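Local atomic coordinates of Low molecular weight protein-tyrosine-phosphatase yfkJ (Bacillus subtilis, PDB entry 4ETM), a protein that removes phosphate from phosphotyrosine-containing proteins and takes part in resistance to ethanol stress. Residues Asp100-Met105 / Thr122-Arg127; Leu26-Arg31 / Met86-Val91. All blocks are in the same frame, centred on the assembly; numbering follows the deposited sequence.

Interaction 1 of 2, residues Asp100-Met105 / Thr122-Arg127; sequences DYIIAM and TSHIKR
Strands 101-104 and 125-127 form the parallel edge pair of the central sheet, the two strands of a beta-alpha-beta unit. Ile102 pairs with Ile125, Ile103 with Lys126 and Ala104 with Arg127. Three backbone hydrogen bonds join them. Ile102 N donates to His124 O at 3.0 Å, Lys126 N to Ile102 O at 3.0 Å, and Ala104 N to Lys126 O at 2.8 Å. CA-H...O contacts add to these: Ile125 CA lies 3.3 Å from Ile102 O, and Arg127 CA lies 3.2 Å from Ala104 O.

His124 precedes its strand, at the third position of a type I turn running from Thr122 to Ile125. Its CG stands between the backbone N and the carbonyl carbon (chi1 60°), and from there the ring crosses the Ile102 side chain at a slant. Ile102 CD1 comes to 3.7 Å from His124 NE2. Asp100 O lies at the ring edge, near its plane, 3.7 Å from His124 CD2. Ile125 CG1 sits over one ring face, toward the rim, and also meets Ile102 CB at 4.0 Å. His124 NE2 is hydrogen-bonded to Leu96 O, which ties the ring to the end of helix 93-98.

On the Ile102 face, Ala104 touches Asn109 and Ile110 of helix 107-117, the connection between the two strands. On the other face, Ile103 packs against Leu163 of helix 149-170. Arg127 forms salt bridges with Asp130 and Asp139 in the loop beyond its strand. Strand 19-25 flanks 101-104 on its other side, while 125-127 is the outermost strand within the chain.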
ATOM      1  N   ASP A 100      14.676  13.289  -2.582  1.00 19.40           N
ATOM      2  CA  ASP A 100      13.704  14.358  -2.431  1.00 19.99           C
ATOM      3  C   ASP A 100      12.285  13.857  -2.736  1.00 17.60           C
ATOM      4  O   ASP A 100      11.325  14.262  -2.074  1.00 22.02           O
ATOM      5  CB  ASP A 100      14.093  15.544  -3.323  1.00 18.65           C
ATOM      6  CG  ASP A 100      15.432  16.144  -2.931  1.00 29.18           C
ATOM      7  OD1 ASP A 100      15.579  16.521  -1.747  1.00 29.47           O
ATOM      8  OD2 ASP A 100      16.339  16.221  -3.793  1.00 26.47           O
ATOM      9  N   TYR A 101      12.175  12.983  -3.730  1.00 16.97           N
ATOM     10  CA  TYR A 101      10.901  12.393  -4.135  1.00 15.57           C
ATOM     11  C   TYR A 101      11.029  10.888  -4.111  1.00 16.98           C
ATOM     12  O   TYR A 101      11.994  10.339  -4.632  1.00 15.97           O
ATOM     13  CB  TYR A 101      10.543  12.797  -5.565  1.00 18.62           C
ATOM     14  CG  TYR A 101      10.213  14.254  -5.726  1.00 19.45           C
ATOM     15  CD1 TYR A 101       8.897  14.688  -5.710  1.00 19.07           C
ATOM     16  CD2 TYR A 101      11.211  15.185  -5.915  1.00 17.13           C
ATOM     17  CE1 TYR A 101       8.584  16.031  -5.853  1.00 23.26           C
ATOM     18  CE2 TYR A 101      10.911  16.531  -6.061  1.00 18.00           C
ATOM     19  CZ  TYR A 101       9.593  16.938  -6.035  1.00 22.07           C
ATOM     20  OH  TYR A 101       9.281  18.271  -6.189  1.00 24.70           O
ATOM     21  N   ILE A 102      10.062  10.211  -3.511  1.00 15.51           N
ATOM     22  CA  ILE A 102       9.989   8.774  -3.673  1.00 14.69           C
ATOM     23  C   ILE A 102       8.700   8.448  -4.407  1.00 13.33           C
ATOM     24  O   ILE A 102       7.619   8.758  -3.920  1.00 15.50           O
ATOM     25  CB  ILE A 102      10.092   8.054  -2.327  1.00 17.02           C
ATOM     26  CG1 ILE A 102      11.415   8.444  -1.639  1.00 21.23           C
ATOM     27  CG2 ILE A 102       9.946   6.551  -2.535  1.00 15.44           C
ATOM     28  CD1 ILE A 102      11.716   7.690  -0.377  1.00 20.67           C
ATOM     29  N   ILE A 103       8.829   7.824  -5.576  1.00 12.56           N
ATOM     30  CA  ILE A 103       7.722   7.650  -6.496  1.00 13.88           C
ATOM     31  C   ILE A 103       7.435   6.155  -6.653  1.00 14.51           C
ATOM     32  O   ILE A 103       8.184   5.438  -7.326  1.00 12.09           O
ATOM     33  CB  ILE A 103       8.051   8.272  -7.876  1.00 13.04           C
ATOM     34  CG1 ILE A 103       8.404   9.758  -7.743  1.00 15.56           C
ATOM     35  CG2 ILE A 103       6.877   8.113  -8.814  1.00 15.26           C
ATOM     36  CD1 ILE A 103       7.384  10.576  -6.978  1.00 22.78           C
ATOM     37  N   ALA A 104       6.364   5.696  -6.004  1.00 12.86           N
ATOM     38  CA  ALA A 104       5.963   4.275  -6.014  1.00 11.17           C
ATOM     39  C   ALA A 104       5.087   3.945  -7.197  1.00 14.00           C
ATOM     40  O   ALA A 104       4.370   4.805  -7.682  1.00 13.17           O
ATOM     41  CB  ALA A 104       5.227   3.951  -4.750  1.00 12.29           C
ATOM     42  N   MET A 105       5.104   2.687  -7.635  1.00 14.39           N
ATOM     43  CA  MET A 105       4.288   2.291  -8.787  1.00 11.86           C
ATOM     44  C   MET A 105       2.836   1.986  -8.420  1.00 10.93           C
ATOM     45  O   MET A 105       1.936   2.199  -9.243  1.00 12.33           O
ATOM     46  CB  MET A 105       4.923   1.106  -9.518  1.00  9.64           C
ATOM     47  CG  MET A 105       6.293   1.434 -10.080  1.00 11.27           C
ATOM     48  SD  MET A 105       6.152   2.715 -11.353  1.00 13.09           S
ATOM     49  CE  MET A 105       7.353   3.907 -10.746  1.00 19.48           C
ATOM     50  N   THR A 122       7.233  10.655   5.777  1.00 22.12           N
ATOM     51  CA  THR A 122       6.814   9.903   4.598  1.00 22.43           C
ATOM     52  C   THR A 122       6.012  10.762   3.633  1.00 21.20           C
ATOM     53  O   THR A 122       5.380  10.252   2.718  1.00 21.70           O
ATOM     54  CB  THR A 122       5.936   8.712   4.990  1.00 23.04           C
ATOM     55  OG1 THR A 122       4.840   9.179   5.787  1.00 23.07           O
ATOM     56  CG2 THR A 122       6.733   7.718   5.800  1.00 25.05           C
ATOM     57  N   SER A 123       6.035  12.072   3.836  1.00 22.72           N
ATOM     58  CA  SER A 123       5.170  12.948   3.069  1.00 20.76           C
ATOM     59  C   SER A 123       5.606  13.089   1.619  1.00 22.01           C
ATOM     60  O   SER A 123       4.833  13.526   0.784  1.00 23.77           O
ATOM     61  CB  SER A 123       5.081  14.323   3.731  1.00 22.37           C
ATOM     62  OG  SER A 123       6.298  15.038   3.588  1.00 35.46           O
ATOM     63  N   HIS A 124       6.841  12.697   1.323  1.00 19.25           N
ATOM     64  CA  HIS A 124       7.371  12.777  -0.038  1.00 18.61           C
ATOM     65  C   HIS A 124       7.183  11.470  -0.830  1.00 17.51           C
ATOM     66  O   HIS A 124       7.735  11.301  -1.913  1.00 17.69           O
ATOM     67  CB  HIS A 124       8.853  13.152  -0.002  1.00 18.78           C
ATOM     68  CG  HIS A 124       9.707  12.179   0.751  1.00 20.17           C
ATOM     69  ND1 HIS A 124       9.339  11.649   1.968  1.00 20.76           N
ATOM     70  CD2 HIS A 124      10.923  11.658   0.467  1.00 17.74           C
ATOM     71  CE1 HIS A 124      10.283  10.829   2.394  1.00 18.78           C
ATOM     72  NE2 HIS A 124      11.258  10.817   1.502  1.00 17.57           N
ATOM     73  N   ILE A 125       6.400  10.548  -0.289  1.00 16.95           N
ATOM     74  CA  ILE A 125       6.176   9.268  -0.949  1.00 17.79           C
ATOM     75  C   ILE A 125       4.809   9.291  -1.633  1.00 20.66           C
ATOM     76  O   ILE A 125       3.785   9.336  -0.957  1.00 19.49           O
ATOM     77  CB  ILE A 125       6.232   8.107   0.068  1.00 19.71           C
ATOM     78  CG1 ILE A 125       7.563   8.137   0.822  1.00 19.60           C
ATOM     79  CG2 ILE A 125       6.021   6.767  -0.621  1.00 17.11           C
ATOM     80  CD1 ILE A 125       7.701   7.078   1.882  1.00 16.10           C
ATOM     81  N   LYS A 126       4.799   9.279  -2.964  1.00 16.99           N
ATOM     82  CA  LYS A 126       3.559   9.317  -3.733  1.00 15.53           C
ATOM     83  C   LYS A 126       3.590   8.276  -4.856  1.00 14.47           C
ATOM     84  O   LYS A 126       4.673   7.786  -5.219  1.00 16.50           O
ATOM     85  CB  LYS A 126       3.335  10.714  -4.319  1.00 20.88           C
ATOM     86  CG  LYS A 126       3.129  11.811  -3.274  1.00 23.44           C
ATOM     87  CD  LYS A 126       2.690  13.111  -3.927  1.00 30.49           C
ATOM     88  CE  LYS A 126       2.248  14.149  -2.901  1.00 38.83           C
ATOM     89  NZ  LYS A 126       3.349  14.554  -1.975  1.00 43.59           N
ATOM     90  N   ARG A 127       2.419   7.904  -5.380  1.00 16.86           N
ATOM     91  CA  ARG A 127       2.359   7.035  -6.558  1.00 15.92           C
ATOM     92  C   ARG A 127       2.634   7.833  -7.836  1.00 18.97           C
ATOM     93  O   ARG A 127       2.274   9.010  -7.928  1.00 19.22           O
ATOM     94  CB  ARG A 127       0.997   6.337  -6.682  1.00 13.88           C
ATOM     95  CG  ARG A 127       0.768   5.234  -5.665  1.00 13.84           C
ATOM     96  CD  ARG A 127      -0.592   4.576  -5.869  1.00 14.97           C
ATOM     97  NE  ARG A 127      -1.690   5.530  -5.731  1.00 22.28           N
ATOM     98  CZ  ARG A 127      -2.967   5.171  -5.667  1.00 20.28           C
ATOM     99  NH1 ARG A 127      -3.292   3.885  -5.737  1.00 19.14           N
ATOM    100  NH2 ARG A 127      -3.919   6.091  -5.530  1.00 23.58           N
TER

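Interaction 2 of 2, residues Leu26-Arg31 / Met86-Val91. With K (potassium ion), chain E; PO4 (phosphate ion), chain C.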
ATOM      1  N   LEU A  26       7.994  -3.371  -6.832  1.00  9.86           N
ATOM      2  CA  LEU A  26       8.145  -4.567  -6.010  1.00 11.00           C
ATOM      3  C   LEU A  26       9.475  -5.272  -6.252  1.00  8.43           C
ATOM      4  O   LEU A  26      10.256  -5.487  -5.314  1.00 11.14           O
ATOM      5  CB  LEU A  26       6.969  -5.515  -6.275  1.00 14.17           C
ATOM      6  CG  LEU A  26       7.007  -6.840  -5.512  1.00 15.86           C
ATOM      7  CD1 LEU A  26       6.952  -6.572  -4.033  1.00 15.20           C
ATOM      8  CD2 LEU A  26       5.842  -7.735  -5.956  1.00 14.16           C
ATOM      9  N   GLY A  27       9.755  -5.606  -7.508  1.00 11.55           N
ATOM     10  CA  GLY A  27      10.955  -6.374  -7.809  1.00 14.34           C
ATOM     11  C   GLY A  27      12.159  -5.564  -8.236  1.00 11.38           C
ATOM     12  O   GLY A  27      13.300  -6.035  -8.195  1.00 11.72           O
ATOM     13  N   ASN A  28      11.892  -4.343  -8.665  1.00 10.42           N
ATOM     14  CA  ASN A  28      12.895  -3.489  -9.274  1.00 12.24           C
ATOM     15  C   ASN A  28      13.553  -4.151 -10.499  1.00  9.23           C
ATOM     16  O   ASN A  28      14.751  -4.041 -10.745  1.00 11.27           O
ATOM     17  CB  ASN A  28      13.863  -2.992  -8.218  1.00 11.60           C
ATOM     18  CG  ASN A  28      14.833  -1.971  -8.743  1.00  9.96           C
ATOM     19  OD1 ASN A  28      16.002  -2.071  -8.436  1.00 12.63           O
ATOM     20  ND2 ASN A  28      14.373  -1.001  -9.545  1.00 12.54           N
ATOM     21  N   ILE A  29      12.724  -4.832 -11.279  1.00  8.92           N
ATOM     22  CA  ILE A  29      13.148  -5.340 -12.585  1.00 11.33           C
ATOM     23  C   ILE A  29      12.219  -4.942 -13.740  1.00 11.46           C
ATOM     24  O   ILE A  29      12.647  -4.888 -14.887  1.00 12.80           O
ATOM     25  CB  ILE A  29      13.356  -6.881 -12.601  1.00  9.92           C
ATOM     26  CG1 ILE A  29      12.124  -7.613 -12.052  1.00 14.74           C
ATOM     27  CG2 ILE A  29      14.615  -7.244 -11.844  1.00 13.02           C
ATOM     28  CD1 ILE A  29      12.070  -9.090 -12.464  1.00 19.13           C
ATOM     29  N   CYS A  30      10.957  -4.674 -13.449  1.00 11.90           N
ATOM     30  CA  CYS A  30      10.033  -4.295 -14.523  1.00 12.46           C
ATOM     31  C   CYS A  30       9.696  -2.795 -14.543  1.00 13.75           C
ATOM     32  O   CYS A  30      10.167  -2.053 -15.421  1.00 13.94           O
ATOM     33  CB  CYS A  30       8.753  -5.132 -14.468  1.00 10.76           C
ATOM     34  SG  CYS A  30       8.986  -6.921 -14.626  1.00 13.85           S
ATOM     35  N   ARG A  31       8.917  -2.343 -13.566  1.00 12.83           N
ATOM     36  CA  ARG A  31       8.355  -0.991 -13.589  1.00 10.47           C
ATOM     37  C   ARG A  31       9.316   0.139 -13.237  1.00 11.05           C
ATOM     38  O   ARG A  31       9.486   1.069 -14.046  1.00  9.66           O
ATOM     39  CB  ARG A  31       7.110  -0.906 -12.700  1.00 12.47           C
ATOM     40  CG  ARG A  31       5.929  -1.707 -13.239  1.00 12.26           C
ATOM     41  CD  ARG A  31       4.873  -1.902 -12.180  1.00 12.37           C
ATOM     42  NE  ARG A  31       5.358  -2.778 -11.117  1.00 10.27           N
ATOM     43  CZ  ARG A  31       4.723  -2.972  -9.972  1.00 10.25           C
ATOM     44  NH1 ARG A  31       3.578  -2.346  -9.722  1.00 12.48           N
ATOM     45  NH2 ARG A  31       5.262  -3.780  -9.068  1.00 13.05           N
ATOM     46  N   MET A  86      22.151  -0.415 -15.139  1.00 24.66           N
ATOM     47  CA  MET A  86      21.001  -0.492 -14.239  1.00 21.95           C
ATOM     48  C   MET A  86      20.827  -1.919 -13.716  1.00 20.02           C
ATOM     49  O   MET A  86      20.636  -2.857 -14.499  1.00 24.32           O
ATOM     50  CB  MET A  86      19.731   0.050 -14.915  1.00 20.90           C
ATOM     51  CG  MET A  86      19.862   1.543 -15.281  1.00 26.14           C
ATOM     52  SD  MET A  86      18.498   2.280 -16.212  1.00 22.84           S
ATOM     53  CE  MET A  86      17.120   1.663 -15.260  1.00 18.74           C
ATOM     54  N   LEU A  87      20.922  -2.081 -12.394  1.00 15.10           N
ATOM     55  CA  LEU A  87      20.905  -3.408 -11.772  1.00 18.55           C
ATOM     56  C   LEU A  87      20.099  -3.386 -10.495  1.00 20.45           C
ATOM     57  O   LEU A  87      20.432  -2.632  -9.600  1.00 33.96           O
ATOM     58  CB  LEU A  87      22.317  -3.822 -11.378  1.00 22.58           C
ATOM     59  CG  LEU A  87      23.363  -4.090 -12.443  1.00 25.13           C
ATOM     60  CD1 LEU A  87      24.679  -4.379 -11.750  1.00 24.86           C
ATOM     61  CD2 LEU A  87      22.921  -5.266 -13.292  1.00 24.00           C
ATOM     62  N   ALA A  88      19.123  -4.271 -10.355  1.00 14.96           N
ATOM     63  CA  ALA A  88      18.194  -4.235  -9.229  1.00 14.15           C
ATOM     64  C   ALA A  88      18.824  -4.122  -7.836  1.00 14.20           C
ATOM     65  O   ALA A  88      19.870  -4.720  -7.556  1.00 17.59           O
ATOM     66  CB  ALA A  88      17.264  -5.444  -9.271  1.00 13.76           C
ATOM     67  N   ARG A  89      18.151  -3.373  -6.972  1.00 12.20           N
ATOM     68  CA  ARG A  89      18.544  -3.244  -5.574  1.00 12.22           C
ATOM     69  C   ARG A  89      17.303  -3.095  -4.718  1.00 15.63           C
ATOM     70  O   ARG A  89      16.231  -2.743  -5.217  1.00 17.71           O
ATOM     71  CB  ARG A  89      19.483  -2.055  -5.362  1.00 16.35           C
ATOM     72  CG  ARG A  89      18.795  -0.699  -5.210  1.00 18.11           C
ATOM     73  CD  ARG A  89      19.849   0.391  -4.990  1.00 12.44           C
ATOM     74  NE  ARG A  89      19.307   1.746  -4.978  1.00 17.53           N
ATOM     75  CZ  ARG A  89      18.810   2.338  -3.896  1.00 19.48           C
ATOM     76  NH1 ARG A  89      18.770   1.692  -2.729  1.00 16.99           N
ATOM     77  NH2 ARG A  89      18.346   3.571  -3.982  1.00 17.83           N
ATOM     78  N   GLN A  90      17.440  -3.378  -3.431  1.00 12.10           N
ATOM     79  CA  GLN A  90      16.313  -3.336  -2.524  1.00 12.96           C
ATOM     80  C   GLN A  90      16.365  -2.027  -1.753  1.00 12.99           C
ATOM     81  O   GLN A  90      17.415  -1.633  -1.266  1.00 15.32           O
ATOM     82  CB  GLN A  90      16.370  -4.517  -1.558  1.00 13.85           C
ATOM     83  CG  GLN A  90      15.198  -4.612  -0.590  1.00 13.02           C
ATOM     84  CD  GLN A  90      15.168  -5.938   0.141  1.00 15.06           C
ATOM     85  OE1 GLN A  90      16.212  -6.508   0.463  1.00 22.97           O
ATOM     86  NE2 GLN A  90      13.979  -6.438   0.408  1.00 16.09           N
ATOM     87  N   VAL A  91      15.226  -1.360  -1.646  1.00 12.21           N
ATOM     88  CA  VAL A  91      15.150  -0.093  -0.936  1.00 11.58           C
ATOM     89  C   VAL A  91      15.448  -0.267   0.558  1.00 16.31           C
ATOM     90  O   VAL A  91      15.188  -1.314   1.142  1.00 18.01           O
ATOM     91  CB  VAL A  91      13.766   0.537  -1.125  1.00 15.38           C
ATOM     92  CG1 VAL A  91      12.714  -0.264  -0.366  1.00 17.02           C
ATOM     93  CG2 VAL A  91      13.777   2.002  -0.706  1.00 17.49           C
TER
HETATM   94  K     K E 203      18.247  -0.034  -9.368  1.00 16.69           K
HETATM   95  P   PO4 C 201       8.405  -5.148 -10.867  1.00 12.06           P
HETATM   96  O1  PO4 C 201       7.861  -6.487 -11.325  1.00 12.12           O
HETATM   97  O2  PO4 C 201       9.894  -5.246 -10.924  1.00 13.68           O
HETATM   98  O3  PO4 C 201       7.919  -4.871  -9.479  1.00 10.90           O
HETATM   99  O4  PO4 C 201       7.820  -4.045 -11.729  1.00 13.13           O
HETATM  100  O   HOH W   1      17.033  -1.178 -12.188  1.00 24.46           O
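Asn28 OD1 accepts the backbone N-H of Arg89 at 2.9 Å. The donor lies in the plane of the amide carbonyl, and the N-H...O angle is 162°. The same oxygen binds a potassium ion at 3.2 Å, so it serves two partners. Ser56 O and a water also bind the ion. The Asn28 side chain starts toward 86-91, and with CG anti to the backbone N (chi1 -173°) the amide sits where OD1 meets Arg89 N. Ala88 CB packs 3.2 Å from Asn28 O and meets Ile29 CG2 at 4.1 Å.

Segment 26-31 belongs to the phosphate-binding loop of the low molecular weight phosphatases, after the nucleophile Cys25. It wraps around a phosphate ion, probably from the crystallisation liquor. Ile29 N and Cys30 N both donate to phosphate O2, and Gly27 N donates to O3. Arg31, an active-site residue, grips two oxygens: its NE donates to O4 at 2.8 Å and its NH2 to O3 at 2.9 Å. Arg31 N also bonds to O4. The ion probably occupies the place of the substrate's phosphate group.

Second-shell partners hold these groups. Asn28 ND2 is hydrogen-bonded to Ser32 OG. Asp106 forms a salt bridge with Arg31 NH1, while Asp55 and Asp95 pair with the Arg89 guanidinium. The loop runs from strand 19-25 into helix 31-45, with helix 143-146 packed against Leu26, Ile29, Cys30 and Arg31. Segment 86-91 lies in the connection between helices 70-78 and 93-98.

How the interactions relate
The two contacts lie about 16 Å apart, centre to centre, in one phosphatase fold. Interaction 1 is regular sheet pairing, partly buried at the sheet margin, with backbone bonds and apolar side chains doing the work. Interaction 2 is a smaller but buried meeting of two loops, where one amide side chain joins a phosphate-binding loop to its neighbour and also binds a potassium ion. Strand 19-25 is common ground: it leads into 26-31 and lies alongside 101-104. The contacts touch directly, Met105 CG lying 3.6 Å from Arg31 CB. The residue just after strand 101-104 thus packs against the active-site arginine of interaction 2.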